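Local coordinates for protein endo-1,3-beta-glucanase (Streptomyces sioyaensis, PDB 3DGT) that probably hydrolyses internal 1,3-beta-glucosidic bonds in beta-glucans, this chain being the family 16 catalytic domain of a longer secreted protein, at residues 118-123 with 247-252; 152-157 with 176-181; 190-195 with 209-214. All blocks are in the same frame, centred on the assembly; numbering follows the deposited sequence.

Contact 1: 118-123 with 247-252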
loop_
_atom_site.group_PDB
_atom_site.type_symbol
_atom_site.label_atom_id
_atom_site.label_comp_id
_atom_site.label_asym_id
_atom_site.label_seq_id
_atom_site.Cartn_x
_atom_site.Cartn_y
_atom_site.Cartn_z
ATOM N N GLY A 118 -13.322 8.742 6.327
ATOM C CA GLY A 118 -13.413 7.386 5.792
ATOM C C GLY A 118 -12.391 7.033 4.721
ATOM O O GLY A 118 -12.141 5.856 4.481
ATOM N N TYR A 119 -11.796 8.039 4.080
ATOM C CA TYR A 119 -10.813 7.791 3.015
ATOM C C TYR A 119 -9.582 7.091 3.574
ATOM O O TYR A 119 -8.913 7.622 4.463
ATOM C CB TYR A 119 -10.367 9.097 2.352
ATOM C CG TYR A 119 -11.187 9.524 1.154
ATOM C CD1 TYR A 119 -12.394 10.207 1.310
ATOM C CD2 TYR A 119 -10.721 9.295 -0.136
ATOM C CE1 TYR A 119 -13.134 10.619 0.194
ATOM C CE2 TYR A 119 -11.446 9.706 -1.254
ATOM C CZ TYR A 119 -12.646 10.355 -1.078
ATOM O OH TYR A 119 -13.356 10.759 -2.182
ATOM N N TRP A 120 -9.279 5.917 3.031
ATOM C CA TRP A 120 -8.140 5.122 3.486
ATOM C C TRP A 120 -7.297 4.621 2.308
ATOM O O TRP A 120 -7.383 3.464 1.925
ATOM C CB TRP A 120 -8.664 3.965 4.351
ATOM C CG TRP A 120 -7.656 3.023 4.979
ATOM C CD1 TRP A 120 -6.285 3.120 4.976
ATOM C CD2 TRP A 120 -7.971 1.877 5.772
ATOM N NE1 TRP A 120 -5.737 2.072 5.687
ATOM C CE2 TRP A 120 -6.753 1.296 6.184
ATOM C CE3 TRP A 120 -9.172 1.260 6.147
ATOM C CZ2 TRP A 120 -6.706 0.149 6.978
ATOM C CZ3 TRP A 120 -9.121 0.123 6.928
ATOM C CH2 TRP A 120 -7.900 -0.423 7.338
ATOM N N PRO A 121 -6.475 5.508 1.726
ATOM C CA PRO A 121 -5.548 5.083 0.680
ATOM C C PRO A 121 -4.418 4.227 1.249
ATOM O O PRO A 121 -4.029 4.383 2.417
ATOM C CB PRO A 121 -4.992 6.410 0.154
ATOM C CG PRO A 121 -5.042 7.318 1.351
ATOM C CD PRO A 121 -6.339 6.948 2.027
ATOM N N ALA A 122 -3.892 3.334 0.425
ATOM C CA ALA A 122 -2.803 2.454 0.856
ATOM C C ALA A 122 -1.962 1.975 -0.316
ATOM O O ALA A 122 -2.462 1.771 -1.433
ATOM C CB ALA A 122 -3.335 1.273 1.654
ATOM N N PHE A 123 -0.673 1.802 -0.034
ATOM C CA PHE A 123 0.304 1.227 -0.958
ATOM C C PHE A 123 1.116 0.287 -0.101
ATOM O O PHE A 123 1.780 0.701 0.840
ATOM C CB PHE A 123 1.180 2.347 -1.537
ATOM C CG PHE A 123 2.504 1.890 -2.107
ATOM C CD1 PHE A 123 2.571 0.886 -3.069
ATOM C CD2 PHE A 123 3.681 2.518 -1.718
ATOM C CE1 PHE A 123 3.795 0.488 -3.606
ATOM C CE2 PHE A 123 4.906 2.135 -2.258
ATOM C CZ PHE A 123 4.964 1.118 -3.196
ATOM N N GLY A 247 -11.611 0.002 10.170
ATOM C CA GLY A 247 -11.016 0.177 11.488
ATOM C C GLY A 247 -10.040 1.331 11.628
ATOM O O GLY A 247 -10.036 2.018 12.656
ATOM N N PHE A 248 -9.213 1.553 10.611
ATOM C CA PHE A 248 -8.202 2.627 10.691
ATOM C C PHE A 248 -8.903 3.999 10.737
ATOM O O PHE A 248 -8.691 4.764 11.685
ATOM C CB PHE A 248 -7.201 2.506 9.533
ATOM C CG PHE A 248 -5.847 3.154 9.773
ATOM C CD1 PHE A 248 -5.697 4.267 10.596
ATOM C CD2 PHE A 248 -4.720 2.646 9.115
ATOM C CE1 PHE A 248 -4.446 4.861 10.774
ATOM C CE2 PHE A 248 -3.453 3.230 9.290
ATOM C CZ PHE A 248 -3.325 4.338 10.127
ATOM N N PRO A 249 -9.768 4.314 9.752
ATOM C CA PRO A 249 -10.511 5.570 9.934
ATOM C C PRO A 249 -11.335 5.597 11.220
ATOM O O PRO A 249 -11.514 6.658 11.810
ATOM C CB PRO A 249 -11.425 5.633 8.700
ATOM C CG PRO A 249 -10.775 4.744 7.695
ATOM C CD PRO A 249 -10.096 3.657 8.472
ATOM N N GLY A 250 -11.805 4.435 11.663
ATOM C CA GLY A 250 -12.579 4.354 12.904
ATOM C C GLY A 250 -11.827 4.826 14.133
ATOM O O GLY A 250 -12.440 5.287 15.100
ATOM N N ALA A 251 -10.499 4.708 14.101
ATOM C CA ALA A 251 -9.655 5.123 15.217
ATOM C C ALA A 251 -9.345 6.621 15.170
ATOM O O ALA A 251 -8.779 7.173 16.124
ATOM C CB ALA A 251 -8.377 4.308 15.249
ATOM N N PHE A 252 -9.723 7.262 14.059
ATOM C CA PHE A 252 -9.488 8.691 13.824
ATOM C C PHE A 252 -10.762 9.456 13.450
ATOM O O PHE A 252 -10.738 10.366 12.618
ATOM C CB PHE A 252 -8.386 8.886 12.769
ATOM C CG PHE A 252 -7.025 8.484 13.257
ATOM C CD1 PHE A 252 -6.653 7.140 13.293
ATOM C CD2 PHE A 252 -6.136 9.442 13.739
ATOM C CE1 PHE A 252 -5.405 6.754 13.780
ATOM C CE2 PHE A 252 -4.886 9.072 14.219
ATOM C CZ PHE A 252 -4.522 7.726 14.253
#

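Contact 2: 152-157 with 176-181. Unlike the reference sequence in segment 176-181: Ser178 (reference Leu).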
loop_
_atom_site.group_PDB
_atom_site.type_symbol
_atom_site.label_atom_id
_atom_site.label_comp_id
_atom_site.label_asym_id
_atom_site.label_seq_id
_atom_site.Cartn_x
_atom_site.Cartn_y
_atom_site.Cartn_z
ATOM N N LEU A 152 -5.623 13.449 6.481
ATOM C CA LEU A 152 -4.641 14.069 7.369
ATOM C C LEU A 152 -3.272 14.142 6.703
ATOM O O LEU A 152 -2.887 13.242 5.947
ATOM C CB LEU A 152 -4.537 13.280 8.675
ATOM C CG LEU A 152 -5.743 13.342 9.617
ATOM C CD1 LEU A 152 -5.684 12.250 10.672
ATOM C CD2 LEU A 152 -5.830 14.709 10.294
ATOM N N ASN A 153 -2.526 15.209 7.001
ATOM C CA ASN A 153 -1.167 15.362 6.471
ATOM C C ASN A 153 -0.161 14.487 7.204
ATOM O O ASN A 153 0.701 14.979 7.949
ATOM C CB ASN A 153 -0.719 16.824 6.511
ATOM C CG ASN A 153 0.686 17.016 5.969
ATOM O OD1 ASN A 153 1.143 16.265 5.100
ATOM N ND2 ASN A 153 1.375 18.038 6.457
ATOM N N LYS A 154 -0.283 13.181 6.996
ATOM C CA LYS A 154 0.726 12.246 7.473
ATOM C C LYS A 154 0.623 10.911 6.787
ATOM O O LYS A 154 -0.445 10.532 6.271
ATOM C CB LYS A 154 0.716 12.091 9.000
ATOM C CG LYS A 154 -0.660 12.088 9.674
ATOM C CD LYS A 154 -0.485 11.880 11.182
ATOM C CE LYS A 154 -1.777 12.064 11.953
ATOM N NZ LYS A 154 -1.508 12.032 13.437
ATOM N N THR A 155 1.766 10.237 6.736
ATOM C CA THR A 155 1.860 8.892 6.212
ATOM C C THR A 155 2.231 7.939 7.341
ATOM O O THR A 155 3.030 8.280 8.226
ATOM C CB THR A 155 2.867 8.800 5.043
ATOM O OG1 THR A 155 3.013 7.427 4.672
ATOM C CG2 THR A 155 4.227 9.401 5.412
ATOM N N TRP A 156 1.604 6.770 7.334
ATOM C CA TRP A 156 1.941 5.677 8.242
ATOM C C TRP A 156 2.653 4.577 7.466
ATOM O O TRP A 156 2.235 4.218 6.360
ATOM C CB TRP A 156 0.668 5.076 8.849
ATOM C CG TRP A 156 -0.036 5.842 9.954
ATOM C CD1 TRP A 156 0.011 5.569 11.285
ATOM C CD2 TRP A 156 -0.949 6.951 9.805
ATOM N NE1 TRP A 156 -0.801 6.440 11.987
ATOM C CE2 TRP A 156 -1.397 7.300 11.101
ATOM C CE3 TRP A 156 -1.431 7.678 8.703
ATOM C CZ2 TRP A 156 -2.301 8.342 11.328
ATOM C CZ3 TRP A 156 -2.346 8.720 8.931
ATOM C CH2 TRP A 156 -2.759 9.043 10.235
ATOM N N ALA A 157 3.719 4.037 8.056
ATOM C CA ALA A 157 4.425 2.879 7.497
ATOM C C ALA A 157 4.581 1.853 8.599
ATOM O O ALA A 157 4.912 2.202 9.729
ATOM C CB ALA A 157 5.779 3.270 6.964
ATOM N N GLY A 176 5.237 0.161 13.559
ATOM C CA GLY A 176 5.020 1.277 12.646
ATOM C C GLY A 176 5.135 2.662 13.238
ATOM O O GLY A 176 5.293 2.844 14.451
ATOM N N ASN A 177 5.057 3.648 12.351
ATOM C CA ASN A 177 5.217 5.045 12.723
ATOM C C ASN A 177 4.443 5.897 11.730
ATOM O O ASN A 177 4.060 5.420 10.662
ATOM C CB ASN A 177 6.706 5.409 12.679
ATOM C CG ASN A 177 7.043 6.728 13.375
ATOM O OD1 ASN A 177 8.115 7.297 13.126
ATOM N ND2 ASN A 177 6.166 7.209 14.238
ATOM N N SER A 178 4.211 7.153 12.078
ATOM C CA SER A 178 3.635 8.115 11.160
ATOM C C SER A 178 4.495 9.368 11.184
ATOM O O SER A 178 5.200 9.637 12.165
ATOM C CB SER A 178 2.196 8.449 11.554
ATOM O OG SER A 178 2.152 8.929 12.891
ATOM N N THR A 179 4.447 10.123 10.090
ATOM C CA THR A 179 5.128 11.413 10.012
ATOM C C THR A 179 4.459 12.268 8.944
ATOM O O THR A 179 3.858 11.734 8.005
ATOM C CB THR A 179 6.641 11.211 9.712
ATOM O OG1 THR A 179 7.369 12.403 10.044
ATOM C CG2 THR A 179 6.884 10.849 8.258
ATOM N N ALA A 180 4.553 13.587 9.084
ATOM C CA ALA A 180 4.035 14.504 8.075
ATOM C C ALA A 180 4.835 14.378 6.780
ATOM O O ALA A 180 6.034 14.066 6.806
ATOM C CB ALA A 180 4.092 15.938 8.591
ATOM N N CYS A 181 4.194 14.619 5.640
ATOM C CA CYS A 181 4.964 14.661 4.404
ATOM C C CYS A 181 5.892 15.869 4.439
ATOM O O CYS A 181 5.483 16.957 4.848
ATOM C CB CYS A 181 4.058 14.715 3.185
ATOM S SG CYS A 181 3.350 13.116 2.767
HETATM O O HOH W 1 3.855 19.072 5.281
HETATM O O HOH W 2 -0.523 9.413 14.019
#

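Contact 3: 190-195 with 209-214. Unlike the reference sequence in segment 190-195: Phe190 (reference Leu).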
loop_
_atom_site.group_PDB
_atom_site.type_symbol
_atom_site.label_atom_id
_atom_site.label_comp_id
_atom_site.label_asym_id
_atom_site.label_seq_id
_atom_site.Cartn_x
_atom_site.Cartn_y
_atom_site.Cartn_z
ATOM N N PHE A 190 2.405 15.169 -5.344
ATOM C CA PHE A 190 3.185 13.940 -5.298
ATOM C C PHE A 190 4.180 13.899 -4.154
ATOM O O PHE A 190 4.810 14.900 -3.822
ATOM C CB PHE A 190 3.922 13.724 -6.620
ATOM C CG PHE A 190 3.017 13.414 -7.771
ATOM C CD1 PHE A 190 2.299 12.224 -7.813
ATOM C CD2 PHE A 190 2.900 14.302 -8.830
ATOM C CE1 PHE A 190 1.461 11.932 -8.889
ATOM C CE2 PHE A 190 2.073 14.015 -9.919
ATOM C CZ PHE A 190 1.348 12.828 -9.940
ATOM N N HIS A 191 4.314 12.704 -3.585
ATOM C CA HIS A 191 5.396 12.360 -2.683
ATOM C C HIS A 191 5.833 10.955 -3.010
ATOM O O HIS A 191 5.096 10.209 -3.656
ATOM C CB HIS A 191 4.932 12.461 -1.228
ATOM C CG HIS A 191 4.739 13.871 -0.777
ATOM N ND1 HIS A 191 3.551 14.560 -0.918
ATOM C CD2 HIS A 191 5.612 14.737 -0.218
ATOM C CE1 HIS A 191 3.706 15.791 -0.451
ATOM N NE2 HIS A 191 4.945 15.917 -0.012
ATOM N N THR A 192 7.042 10.605 -2.591
ATOM C CA THR A 192 7.611 9.290 -2.873
ATOM C C THR A 192 7.642 8.481 -1.587
ATOM O O THR A 192 8.132 8.958 -0.568
ATOM C CB THR A 192 9.034 9.460 -3.469
ATOM O OG1 THR A 192 8.945 10.299 -4.627
ATOM C CG2 THR A 192 9.658 8.160 -3.860
ATOM N N TYR A 193 7.102 7.267 -1.639
ATOM C CA TYR A 193 7.010 6.375 -0.481
ATOM C C TYR A 193 7.803 5.127 -0.793
ATOM O O TYR A 193 7.547 4.467 -1.796
ATOM C CB TYR A 193 5.538 6.038 -0.199
ATOM C CG TYR A 193 4.711 7.279 0.052
ATOM C CD1 TYR A 193 4.101 7.957 -1.001
ATOM C CD2 TYR A 193 4.556 7.789 1.336
ATOM C CE1 TYR A 193 3.375 9.111 -0.781
ATOM C CE2 TYR A 193 3.833 8.942 1.565
ATOM C CZ TYR A 193 3.235 9.585 0.509
ATOM O OH TYR A 193 2.512 10.722 0.767
ATOM N N THR A 194 8.762 4.807 0.072
ATOM C CA THR A 194 9.770 3.793 -0.250
ATOM C C THR A 194 9.998 2.830 0.903
ATOM O O THR A 194 10.049 3.231 2.069
ATOM C CB THR A 194 11.125 4.467 -0.592
ATOM O OG1 THR A 194 10.912 5.496 -1.564
ATOM C CG2 THR A 194 12.135 3.462 -1.147
ATOM N N MET A 195 10.130 1.557 0.554
ATOM C CA MET A 195 10.523 0.519 1.489
ATOM C C MET A 195 11.843 -0.046 0.985
ATOM O O MET A 195 11.922 -0.494 -0.160
ATOM C CB MET A 195 9.442 -0.563 1.515
ATOM C CG MET A 195 9.624 -1.683 2.544
ATOM S SD MET A 195 10.940 -2.872 2.156
ATOM C CE MET A 195 10.425 -3.496 0.567
ATOM N N SER A 209 10.576 5.047 4.175
ATOM C CA SER A 209 10.863 6.469 3.987
ATOM C C SER A 209 9.789 7.189 3.185
ATOM O O SER A 209 9.022 6.569 2.443
ATOM C CB SER A 209 12.227 6.653 3.326
ATOM O OG SER A 209 12.313 5.953 2.101
ATOM N N VAL A 210 9.750 8.506 3.359
ATOM C CA VAL A 210 8.933 9.385 2.534
ATOM C C VAL A 210 9.838 10.494 2.013
ATOM O O VAL A 210 10.587 11.106 2.773
ATOM C CB VAL A 210 7.688 9.948 3.289
ATOM C CG1 VAL A 210 8.092 10.707 4.563
ATOM C CG2 VAL A 210 6.860 10.853 2.363
ATOM N N ASP A 211 9.782 10.720 0.706
ATOM C CA ASP A 211 10.640 11.706 0.034
ATOM C C ASP A 211 12.104 11.557 0.448
ATOM O O ASP A 211 12.812 12.547 0.671
ATOM C CB ASP A 211 10.143 13.127 0.306
ATOM C CG ASP A 211 8.744 13.373 -0.216
ATOM O OD1 ASP A 211 8.334 12.724 -1.204
ATOM O OD2 ASP A 211 8.063 14.226 0.377
ATOM N N GLY A 212 12.542 10.307 0.558
ATOM C CA GLY A 212 13.932 10.014 0.881
ATOM C C GLY A 212 14.309 10.100 2.352
ATOM O O GLY A 212 15.491 9.930 2.689
ATOM N N VAL A 213 13.328 10.336 3.234
ATOM C CA VAL A 213 13.599 10.512 4.669
ATOM C C VAL A 213 13.048 9.328 5.459
ATOM O O VAL A 213 11.849 9.074 5.457
ATOM C CB VAL A 213 13.012 11.834 5.205
ATOM C CG1 VAL A 213 13.547 12.098 6.617
ATOM C CG2 VAL A 213 13.392 13.005 4.288
ATOM N N THR A 214 13.931 8.609 6.148
ATOM C CA THR A 214 13.533 7.398 6.859
ATOM C C THR A 214 12.820 7.715 8.167
ATOM O O THR A 214 13.342 8.473 8.997
ATOM C CB THR A 214 14.750 6.487 7.097
ATOM O OG1 THR A 214 15.292 6.099 5.823
ATOM C CG2 THR A 214 14.347 5.235 7.888
HETATM O O HOH W 3 10.971 8.001 -0.227
HETATM O O HOH W 4 13.383 3.524 2.578
#

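Contact 1: 118-123 with 247-252
The indole of Trp120 has Phe248 CB over one face, 3.5 Å from the centroid of its six-membered ring and 14° off the ring normal, a CH-pi contact. Here a strand of the family 16 beta-jelly-roll sandwich meets the short helix 247-250. Pro249 CD also stands above the indole plane, displaced toward the rim and 3.5 Å from Trp120 CE3. The Phe248 ring turns its edge to the five-membered part of the indole in an offset edge-to-face pair, with centroids 5.2 Å apart and planes at 73°. Trp120 CB points toward the helix segment, and CG is anti to the backbone N (chi1 -178°), beside the carbonyl carbon. The contact between the segments is apolar; the indole N-H is taken by Glu147 OE2, which probably helps to fix how the ring is turned. An alanine in place of Trp120 would probably leave Phe248 and Pro249 CD without the surface they rest on and Glu147 without its indole partner. Two residues before Trp120, Gly118 adopts a positive phi at which a side chain would jam against the preceding carbonyl, and its own O lies 3.7 Å from Pro249 CG.

Contact 2: 152-157 with 176-181
Thr155 with Thr179 and Ala157 with Asn177 are the hydrogen-bonded pairs of an antiparallel ladder in the beta-jelly-roll, with the non-hydrogen-bonded pair Trp156 and Ser178 between them. Each hydrogen-bonded pair closes a ring of two bonds: Thr155 N gives to Thr179 O at 2.9 Å, and Thr179 N returns the bond to Thr155 O at 3.0 Å; Ala157 and Asn177 do the same. At the middle pair the side chains meet directly. Ser178 CB sits over the five-membered ring of Trp156, 3.6 Å from its centroid and 7° off the normal, so a CH-pi contact covers that part of the indole. Ser178 OG is hydrogen-bonded to a water 2.9 Å away, and the same water accepts from Lys154 NZ; the lysine chain is extended beyond CG. On the other side of the ladder the side chains of Thr155 and Thr179 run side by side and point the same way, their CG2 methyls 4.2 Å apart, while Thr155 OG1 is hydrogen-bonded to Tyr215 OH. Past the strand ends, Asn153 is the centre of an inverse gamma turn. Its CG lies anti to the backbone N (chi1 180°); ND2 donates to a water at 2.9 Å that in turn donates to Cys181 O, and OD1 accepts from Cys186 N. Because Cys186 is also the disulfide mate of Cys181, the amide bonds and the covalent link converge on the same two cysteines. Thr155, Ala157 and Thr179 pack against strands 191-198, 205-210 and 213-219, whereas Trp156 on the reverse face meets the rings of Phe248 and Phe252, at and just beyond the short helix 247-250.

Contact 3: 190-195 with 209-214
Thr194 and Ser209 exchange two backbone hydrogen bonds as an antiparallel pair, Tyr193 and Val210 form the adjoining non-hydrogen-bonded pair, and at Thr192 and Asp211 the ladder gives way to a type I' turn from Val210 to Val213. The contact thus joins one beta hairpin of the jelly-roll, strands 191-198 and 205-210, to the tight turn that leads into strand 213-219. Asp211 N still donates to Thr192 O at 2.7 Å, but the return bond ends on a side chain: Thr192 N donates to Asp211 OD1 at 2.8 Å, nearly straight with an N-H...O angle of 169°. In Asp211, chi1 of -62° puts CG anti to the carbonyl carbon and beside the backbone N, and OD1 is met nearly along its C-O axis. A water reinforces the turn, donating to Thr192 O and to Thr194 OG1 while accepting from Gly212 N at 2.9 Å. Thr194 OG1 has a further partner in Glu103 OE1. On the opposite face of the ladder Tyr193 and Val210 lie side by side, with Tyr193 CE2 3.7 Å from Val210 CG2. His191, two residues before Tyr193, ties its NE2 to Pro182 O. The side chain of Thr192 is about 8 Å from that of Asp269, a magnesium ligand, so this hairpin runs near the metal site without forming it. At the Thr194-Ser209 pair, Ser209 OG lies 3.3 Å from Thr194 CB and is hydrogen-bonded to a second water at 2.7 Å.

All three contacts belong to the single family 16 catalytic domain. Contact 1 starts from strand 119-127, contact 2 pairs strands 155-160 and 175-179, and contact 3 pairs 191-198 and 205-210; contacts 2 and 3 thus follow one another between the two segments of contact 1. Contact 2 lies in the middle, its centre about 12 Å from that of contact 1 and about 11 Å from that of contact 3, whereas contacts 1 and 3 are about 20 Å apart. One face of the contact 2 ladder meets contact 1 where Trp156 packs on Phe248; the other meets contact 3, with Thr179 CG2 3.9 Å from Val210 CG1. Packing therefore runs continuously from helix 247-250 to the hairpin near the magnesium site.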